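Local atomic coordinates of Rab GDP dissociation inhibitor alpha (Naegleria fowleri, PDB entry 6C87), a protein that probably binds prenylated Rab GTPases in their GDP-bound form, slowing nucleotide release and keeping them soluble for membrane recycling. Residues 59-64 and 389-393; 326-330 and 345-351. All coordinates share one frame; numbering follows the deposited sequence.

Interaction 1: 59-64 and 389-393; sequences MFEKFR and EKFVY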
ATOM      1  N   MET A  59     -42.576  17.931   9.104  1.00 42.73           N
ATOM      2  CA  MET A  59     -42.711  16.841  10.072  1.00 33.88           C
ATOM      3  C   MET A  59     -44.179  16.555  10.365  1.00 36.82           C
ATOM      4  O   MET A  59     -44.607  15.396  10.377  1.00 43.57           O
ATOM      5  CB  MET A  59     -41.977  17.187  11.363  1.00 31.62           C
ATOM      6  CG  MET A  59     -40.478  17.229  11.222  1.00 36.37           C
ATOM      7  SD  MET A  59     -39.741  15.601  11.059  1.00 41.49           S
ATOM      8  CE  MET A  59     -39.990  14.913  12.684  1.00 39.48           C
ATOM      9  N   PHE A  60     -44.964  17.607  10.612  1.00 30.56           N
ATOM     10  CA  PHE A  60     -46.383  17.422  10.902  1.00 36.04           C
ATOM     11  C   PHE A  60     -47.144  16.869   9.700  1.00 39.10           C
ATOM     12  O   PHE A  60     -48.056  16.053   9.871  1.00 43.00           O
ATOM     13  CB  PHE A  60     -47.003  18.733  11.384  1.00 36.07           C
ATOM     14  CG  PHE A  60     -46.960  18.898  12.876  1.00 37.34           C
ATOM     15  CD1 PHE A  60     -45.759  19.154  13.527  1.00 40.35           C
ATOM     16  CD2 PHE A  60     -48.114  18.768  13.635  1.00 37.45           C
ATOM     17  CE1 PHE A  60     -45.716  19.294  14.905  1.00 44.24           C
ATOM     18  CE2 PHE A  60     -48.081  18.907  15.017  1.00 37.14           C
ATOM     19  CZ  PHE A  60     -46.881  19.171  15.653  1.00 42.77           C
ATOM     20  N   GLU A  61     -46.807  17.300   8.478  1.00 36.17           N
ATOM     21  CA  GLU A  61     -47.447  16.688   7.315  1.00 39.81           C
ATOM     22  C   GLU A  61     -47.089  15.207   7.221  1.00 41.45           C
ATOM     23  O   GLU A  61     -47.964  14.360   7.015  1.00 42.06           O
ATOM     24  CB  GLU A  61     -47.068  17.426   6.030  1.00 31.02           C
ATOM     25  N   LYS A  62     -45.819  14.869   7.451  1.00 41.44           N
ATOM     26  CA  LYS A  62     -45.387  13.484   7.299  1.00 37.67           C
ATOM     27  C   LYS A  62     -45.973  12.584   8.384  1.00 44.11           C
ATOM     28  O   LYS A  62     -46.408  11.465   8.094  1.00 45.05           O
ATOM     29  CB  LYS A  62     -43.856  13.413   7.297  1.00 27.19           C
ATOM     30  CG  LYS A  62     -43.277  12.004   7.206  1.00 27.25           C
ATOM     31  CD  LYS A  62     -41.768  12.027   7.041  1.00 33.35           C
ATOM     32  CE  LYS A  62     -41.185  10.626   6.877  1.00 36.72           C
ATOM     33  NZ  LYS A  62     -41.523  10.008   5.570  1.00 37.31           N
ATOM     34  N   PHE A  63     -45.991  13.040   9.639  1.00 43.51           N
ATOM     35  CA  PHE A  63     -46.335  12.165  10.755  1.00 35.92           C
ATOM     36  C   PHE A  63     -47.730  12.383  11.324  1.00 42.52           C
ATOM     37  O   PHE A  63     -48.160  11.582  12.160  1.00 40.45           O
ATOM     38  CB  PHE A  63     -45.305  12.313  11.874  1.00 27.44           C
ATOM     39  CG  PHE A  63     -43.955  11.805  11.500  1.00 33.50           C
ATOM     40  CD1 PHE A  63     -43.679  10.446  11.560  1.00 27.26           C
ATOM     41  CD2 PHE A  63     -42.969  12.676  11.048  1.00 28.69           C
ATOM     42  CE1 PHE A  63     -42.430   9.958  11.198  1.00 27.39           C
ATOM     43  CE2 PHE A  63     -41.718  12.197  10.687  1.00 31.42           C
ATOM     44  CZ  PHE A  63     -41.449  10.834  10.762  1.00 28.76           C
ATOM     45  N   ARG A  64     -48.439  13.443  10.925  1.00 41.93           N
ATOM     46  CA  ARG A  64     -49.742  13.704  11.527  1.00 43.71           C
ATOM     47  C   ARG A  64     -50.861  13.830  10.502  1.00 49.46           C
ATOM     48  O   ARG A  64     -52.021  13.551  10.826  1.00 54.80           O
ATOM     49  CB  ARG A  64     -49.683  14.965  12.393  1.00 45.72           C
ATOM     50  CG  ARG A  64     -48.655  14.884  13.501  1.00 49.39           C
ATOM     51  CD  ARG A  64     -49.135  14.018  14.662  1.00 48.26           C
ATOM     52  NE  ARG A  64     -48.484  14.423  15.899  1.00 51.36           N
ATOM     53  CZ  ARG A  64     -47.437  13.784  16.407  1.00 59.02           C
ATOM     54  NH1 ARG A  64     -46.964  12.708  15.788  1.00 60.38           N
ATOM     55  NH2 ARG A  64     -46.872  14.205  17.530  1.00 62.00           N
ATOM     56  N   GLU A 389     -43.181  17.131  21.789  1.00 35.11           N
ATOM     57  CA  GLU A 389     -43.698  16.425  20.626  1.00 41.87           C
ATOM     58  C   GLU A 389     -42.831  15.216  20.350  1.00 37.71           C
ATOM     59  O   GLU A 389     -41.609  15.258  20.538  1.00 33.01           O
ATOM     60  CB  GLU A 389     -43.769  17.292  19.358  1.00 43.09           C
ATOM     61  CG  GLU A 389     -44.910  18.269  19.334  1.00 51.30           C
ATOM     62  CD  GLU A 389     -46.257  17.590  19.166  1.00 52.47           C
ATOM     63  OE1 GLU A 389     -46.285  16.372  18.873  1.00 46.33           O
ATOM     64  OE2 GLU A 389     -47.287  18.287  19.306  1.00 57.42           O
ATOM     65  N   LYS A 390     -43.486  14.134  19.934  1.00 37.75           N
ATOM     66  CA  LYS A 390     -42.833  12.861  19.683  1.00 34.84           C
ATOM     67  C   LYS A 390     -43.316  12.308  18.346  1.00 38.11           C
ATOM     68  O   LYS A 390     -44.525  12.238  18.095  1.00 33.38           O
ATOM     69  CB  LYS A 390     -43.130  11.894  20.834  1.00 34.91           C
ATOM     70  CG  LYS A 390     -42.459  10.564  20.716  1.00 45.52           C
ATOM     71  CD  LYS A 390     -42.887   9.601  21.812  1.00 51.38           C
ATOM     72  CE  LYS A 390     -44.402   9.523  21.924  1.00 47.10           C
ATOM     73  NZ  LYS A 390     -44.809   8.220  22.503  1.00 49.24           N
ATOM     74  N   PHE A 391     -42.377  11.888  17.502  1.00 42.91           N
ATOM     75  CA  PHE A 391     -42.695  11.312  16.200  1.00 40.69           C
ATOM     76  C   PHE A 391     -42.078   9.928  16.080  1.00 36.19           C
ATOM     77  O   PHE A 391     -40.864   9.774  16.250  1.00 39.05           O
ATOM     78  CB  PHE A 391     -42.179  12.180  15.055  1.00 37.42           C
ATOM     79  CG  PHE A 391     -42.567  13.615  15.156  1.00 32.65           C
ATOM     80  CD1 PHE A 391     -43.806  14.044  14.685  1.00 29.33           C
ATOM     81  CD2 PHE A 391     -41.693  14.543  15.710  1.00 29.00           C
ATOM     82  CE1 PHE A 391     -44.171  15.381  14.760  1.00 32.13           C
ATOM     83  CE2 PHE A 391     -42.051  15.888  15.792  1.00 33.29           C
ATOM     84  CZ  PHE A 391     -43.297  16.305  15.313  1.00 34.05           C
ATOM     85  N   VAL A 392     -42.904   8.934  15.763  1.00 33.34           N
ATOM     86  CA  VAL A 392     -42.435   7.559  15.601  1.00 34.99           C
ATOM     87  C   VAL A 392     -42.115   7.309  14.132  1.00 33.00           C
ATOM     88  O   VAL A 392     -42.994   7.398  13.269  1.00 34.17           O
ATOM     89  CB  VAL A 392     -43.469   6.547  16.114  1.00 32.98           C
ATOM     90  CG1 VAL A 392     -42.971   5.138  15.858  1.00 32.94           C
ATOM     91  CG2 VAL A 392     -43.696   6.746  17.597  1.00 30.63           C
ATOM     92  N   TYR A 393     -40.860   6.970  13.856  1.00 29.81           N
ATOM     93  CA  TYR A 393     -40.355   6.808  12.495  1.00 34.43           C
ATOM     94  C   TYR A 393     -39.732   5.416  12.378  1.00 38.01           C
ATOM     95  O   TYR A 393     -38.589   5.200  12.796  1.00 38.35           O
ATOM     96  CB  TYR A 393     -39.351   7.910  12.171  1.00 29.49           C
ATOM     97  CG  TYR A 393     -38.875   7.945  10.738  1.00 32.98           C
ATOM     98  CD1 TYR A 393     -39.762   7.791   9.679  1.00 37.55           C
ATOM     99  CD2 TYR A 393     -37.533   8.136  10.445  1.00 27.87           C
ATOM    100  CE1 TYR A 393     -39.322   7.829   8.367  1.00 37.22           C
ATOM    101  CE2 TYR A 393     -37.083   8.184   9.140  1.00 30.07           C
ATOM    102  CZ  TYR A 393     -37.979   8.024   8.104  1.00 39.26           C
ATOM    103  OH  TYR A 393     -37.518   8.064   6.803  1.00 43.93           O
TER
HETATM  104  O   HOH W   1     -45.704   9.884  15.532  1.00 36.57           O

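Interaction 2: 326-330 and 345-351; sequences KSSQI and CCVTSFT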
ATOM      1  N   LYS A 326     -26.051  21.114  25.389  1.00 37.20           N
ATOM      2  CA  LYS A 326     -26.928  21.509  24.297  1.00 31.70           C
ATOM      3  C   LYS A 326     -26.797  20.602  23.075  1.00 30.69           C
ATOM      4  O   LYS A 326     -27.529  20.787  22.096  1.00 27.32           O
ATOM      5  CB  LYS A 326     -26.652  22.969  23.926  1.00 31.40           C
ATOM      6  CG  LYS A 326     -26.929  23.917  25.082  1.00 40.32           C
ATOM      7  CD  LYS A 326     -26.545  25.346  24.744  1.00 43.93           C
ATOM      8  CE  LYS A 326     -25.782  25.965  25.887  1.00 58.78           C
ATOM      9  NZ  LYS A 326     -24.515  25.224  26.168  1.00 65.66           N
ATOM     10  N   SER A 327     -25.868  19.653  23.099  1.00 28.15           N
ATOM     11  CA  SER A 327     -25.770  18.589  22.108  1.00 24.52           C
ATOM     12  C   SER A 327     -25.037  17.436  22.773  1.00 29.24           C
ATOM     13  O   SER A 327     -24.160  17.659  23.614  1.00 28.82           O
ATOM     14  CB  SER A 327     -25.031  19.034  20.836  1.00 24.56           C
ATOM     15  OG  SER A 327     -23.719  19.521  21.106  1.00 25.19           O
ATOM     16  N   SER A 328     -25.405  16.205  22.415  1.00 31.63           N
ATOM     17  CA  SER A 328     -24.854  15.089  23.168  1.00 36.13           C
ATOM     18  C   SER A 328     -25.020  13.777  22.416  1.00 34.61           C
ATOM     19  O   SER A 328     -26.020  13.552  21.731  1.00 38.19           O
ATOM     20  CB  SER A 328     -25.509  14.982  24.548  1.00 48.81           C
ATOM     21  OG  SER A 328     -24.781  14.097  25.373  1.00 66.99           O
ATOM     22  N   GLN A 329     -24.023  12.911  22.582  1.00 32.30           N
ATOM     23  CA  GLN A 329     -24.099  11.499  22.226  1.00 32.13           C
ATOM     24  C   GLN A 329     -24.417  10.701  23.488  1.00 32.33           C
ATOM     25  O   GLN A 329     -23.775  10.900  24.526  1.00 34.94           O
ATOM     26  CB  GLN A 329     -22.774  11.029  21.622  1.00 28.36           C
ATOM     27  CG  GLN A 329     -22.722   9.552  21.264  1.00 33.02           C
ATOM     28  CD  GLN A 329     -23.421   9.240  19.952  1.00 41.81           C
ATOM     29  OE1 GLN A 329     -24.646   9.309  19.856  1.00 38.75           O
ATOM     30  NE2 GLN A 329     -22.640   8.867  18.939  1.00 41.81           N
ATOM     31  N   ILE A 330     -25.398   9.796  23.400  1.00 35.06           N
ATOM     32  CA  ILE A 330     -25.811   8.955  24.525  1.00 30.49           C
ATOM     33  C   ILE A 330     -25.940   7.516  24.044  1.00 28.78           C
ATOM     34  O   ILE A 330     -26.775   7.226  23.181  1.00 31.10           O
ATOM     35  CB  ILE A 330     -27.142   9.423  25.134  1.00 34.58           C
ATOM     36  CG1 ILE A 330     -27.176  10.951  25.264  1.00 29.34           C
ATOM     37  CG2 ILE A 330     -27.350   8.762  26.496  1.00 29.66           C
ATOM     38  CD1 ILE A 330     -28.479  11.487  25.762  1.00 24.63           C
ATOM     39  N   CYS A 345     -29.091   7.424  21.348  1.00 32.21           N
ATOM     40  CA  CYS A 345     -29.786   8.704  21.426  1.00 38.35           C
ATOM     41  C   CYS A 345     -28.782   9.819  21.182  1.00 36.08           C
ATOM     42  O   CYS A 345     -27.800   9.951  21.921  1.00 39.24           O
ATOM     43  CB  CYS A 345     -30.480   8.896  22.777  1.00 37.53           C
ATOM     44  SG  CYS A 345     -31.361  10.479  22.866  1.00 31.72           S
ATOM     45  N   CYS A 346     -29.024  10.617  20.152  1.00 29.89           N
ATOM     46  CA  CYS A 346     -28.236  11.813  19.905  1.00 42.24           C
ATOM     47  C   CYS A 346     -29.120  13.036  20.079  1.00 40.22           C
ATOM     48  O   CYS A 346     -30.302  13.021  19.720  1.00 35.90           O
ATOM     49  CB  CYS A 346     -27.617  11.811  18.506  1.00 47.94           C
ATOM     50  SG  CYS A 346     -28.812  11.928  17.187  1.00 54.00           S
ATOM     51  N   VAL A 347     -28.544  14.082  20.658  1.00 37.09           N
ATOM     52  CA  VAL A 347     -29.265  15.302  20.975  1.00 34.08           C
ATOM     53  C   VAL A 347     -28.577  16.448  20.257  1.00 34.29           C
ATOM     54  O   VAL A 347     -27.355  16.594  20.346  1.00 37.54           O
ATOM     55  CB  VAL A 347     -29.315  15.556  22.490  1.00 34.14           C
ATOM     56  CG1 VAL A 347     -30.175  16.779  22.783  1.00 27.82           C
ATOM     57  CG2 VAL A 347     -29.825  14.318  23.213  1.00 33.28           C
ATOM     58  N   THR A 348     -29.353  17.234  19.524  1.00 31.04           N
ATOM     59  CA  THR A 348     -28.882  18.455  18.896  1.00 34.42           C
ATOM     60  C   THR A 348     -29.883  19.551  19.215  1.00 36.94           C
ATOM     61  O   THR A 348     -30.973  19.282  19.722  1.00 37.24           O
ATOM     62  CB  THR A 348     -28.712  18.285  17.381  1.00 32.00           C
ATOM     63  OG1 THR A 348     -29.951  17.849  16.815  1.00 37.47           O
ATOM     64  CG2 THR A 348     -27.637  17.254  17.083  1.00 24.80           C
ATOM     65  N   SER A 349     -29.505  20.796  18.940  1.00 37.64           N
ATOM     66  CA  SER A 349     -30.341  21.911  19.363  1.00 36.14           C
ATOM     67  C   SER A 349     -30.033  23.146  18.519  1.00 35.50           C
ATOM     68  O   SER A 349     -29.442  23.050  17.436  1.00 30.05           O
ATOM     69  CB  SER A 349     -30.117  22.199  20.855  1.00 37.49           C
ATOM     70  OG  SER A 349     -28.797  22.675  21.058  1.00 33.97           O
ATOM     71  N   PHE A 350     -30.424  24.309  19.043  1.00 32.12           N
ATOM     72  CA  PHE A 350     -30.119  25.590  18.421  1.00 31.59           C
ATOM     73  C   PHE A 350     -28.628  25.759  18.165  1.00 36.63           C
ATOM     74  O   PHE A 350     -28.241  26.482  17.241  1.00 34.55           O
ATOM     75  CB  PHE A 350     -30.642  26.731  19.309  1.00 37.25           C
ATOM     76  CG  PHE A 350     -30.467  26.485  20.808  1.00 56.25           C
ATOM     77  CD1 PHE A 350     -31.388  25.713  21.524  1.00 44.99           C
ATOM     78  CD2 PHE A 350     -29.391  27.041  21.505  1.00 66.98           C
ATOM     79  CE1 PHE A 350     -31.232  25.483  22.887  1.00 37.61           C
ATOM     80  CE2 PHE A 350     -29.235  26.818  22.881  1.00 63.20           C
ATOM     81  CZ  PHE A 350     -30.162  26.036  23.569  1.00 49.71           C
ATOM     82  N   THR A 351     -27.775  25.098  18.959  1.00 37.32           N
ATOM     83  CA  THR A 351     -26.333  25.285  18.810  1.00 39.58           C
ATOM     84  C   THR A 351     -25.810  24.744  17.490  1.00 33.90           C
ATOM     85  O   THR A 351     -24.729  25.158  17.053  1.00 33.24           O
ATOM     86  CB  THR A 351     -25.550  24.646  19.971  1.00 34.52           C
ATOM     87  OG1 THR A 351     -25.880  23.256  20.100  1.00 33.41           O
ATOM     88  CG2 THR A 351     -25.810  25.381  21.272  1.00 28.52           C
TER
HETATM   89  O   HOH W   2     -23.661  22.037  21.016  1.00 27.52           O

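Interaction 1: 59-64 and 389-393
F391 is the bump that this contact is built round: its side chain rises from strand 389-400 into a hollow made by M59, F60, F63 and R64 of helix 56-64. M59 closes one side. Its chain bends at chi2 (-73°) and again at chi3, which brings the methyl CE over a face of the F391 ring, 3.9 Å from the centroid, with SD above the same ring but more distant, a Met-aromatic contact. F60 meets the far end of the ring in an offset edge-to-face pair, the edge of F391 turned to the F60 face, with F60 CE1 3.9 Å from F391 CZ. At the base of F391 the fit is reversed: its CB sits over the centre of the F63 ring, 4.1 Å from the centroid, while the two rings themselves are tilted 45° to each other. The edge of F63 then runs into Y393, F63 CZ lying 3.6 Å from Y393 CD1. K62 CE approaches Y393 CE1 obliquely. The Y393 hydroxyl goes to the carbonyl of E50. M59 also touches I312, on the neighbouring strand 302-315.

R64 folds over the top, a face of its guanidinium on F391. R64 NH2 donates to K390 O at 3.1 Å; the oxygen lies in the guanidinium plane, while NH2 stands well above the plane of the carbonyl. R64 NH2 also forms a salt bridge to E389 OE1 at 2.6 Å. A water bridges R64 NH1, weakly, and V392 N. E389, F391 and Y393 have backbone partners on strand 302-315, whereas K390 O and V392 N are met by the arginine and the water. R64 thus ties the end of 59-64 to 389-390 over an apolar filling of M59 and aromatic rings, and the E389 carboxylate would probably favour the arginine's charge at this partly open side.

Interaction 2: 326-330 and 345-351
The F350 ring has the S349 hydroxyl over the centre of one face, K326 CD coming in obliquely at 3.6 Å from F350 CE2, and Y360 packed against it edge-to-face. This cluster ends an antiparallel strand pair, 328-332 with 343-349, in the large mixed sheet of the GDI fold. S328 and V347 are a hydrogen-bonded pair: V347 N reaches S328 O at 2.8 Å in the carbonyl plane, and S328 N returns the bond to V347 O. I330 and C345 form the next such pair, with the non-hydrogen-bonded pair Q329 and C346 between them. On the face carrying S328, I330, C345 and V347, the isoleucine tip I330 CD1 lies 4.0 Å from V347 CG2. Q329 turns to the other face; its chain bends at chi2 (79°), and OE1 hydrogen-bonds to T419 OG1. Strand 111-121 bonds to the backbone of Q329 on one side, and 360-367 to C346 and T348 on the other, so the pair lies inside the sheet.

Beyond the strands, T351 CG2 rests 3.5 Å from K326 CD. S327 OG, which also bonds to E115 N, shares one water with T351 OG1, the latter lying 2.7 Å from the water oxygen.

How the interactions relate
Both contacts use the same mixed sheet, but in different ways. Interaction 2 joins two of its inner strands, mainly by backbone bonds, and is buried; interaction 1 attaches a helix by side chains to strand 389-400 and is only partly buried, with K62 and R64 exposed to solvent. Strands 360-367 and 302-315 link them: the first pairs with 343-349, the second with both 360-367 and 389-400. Their centres are 19 Å apart and their nearest atoms about 11 Å, so they do not touch. Aromatic packing and a salt bridge mark interaction 1; in interaction 2 the strand pair carries mostly small hydroxyl, thiol and aliphatic side chains, with K326 packing on F350 and T351 at its end.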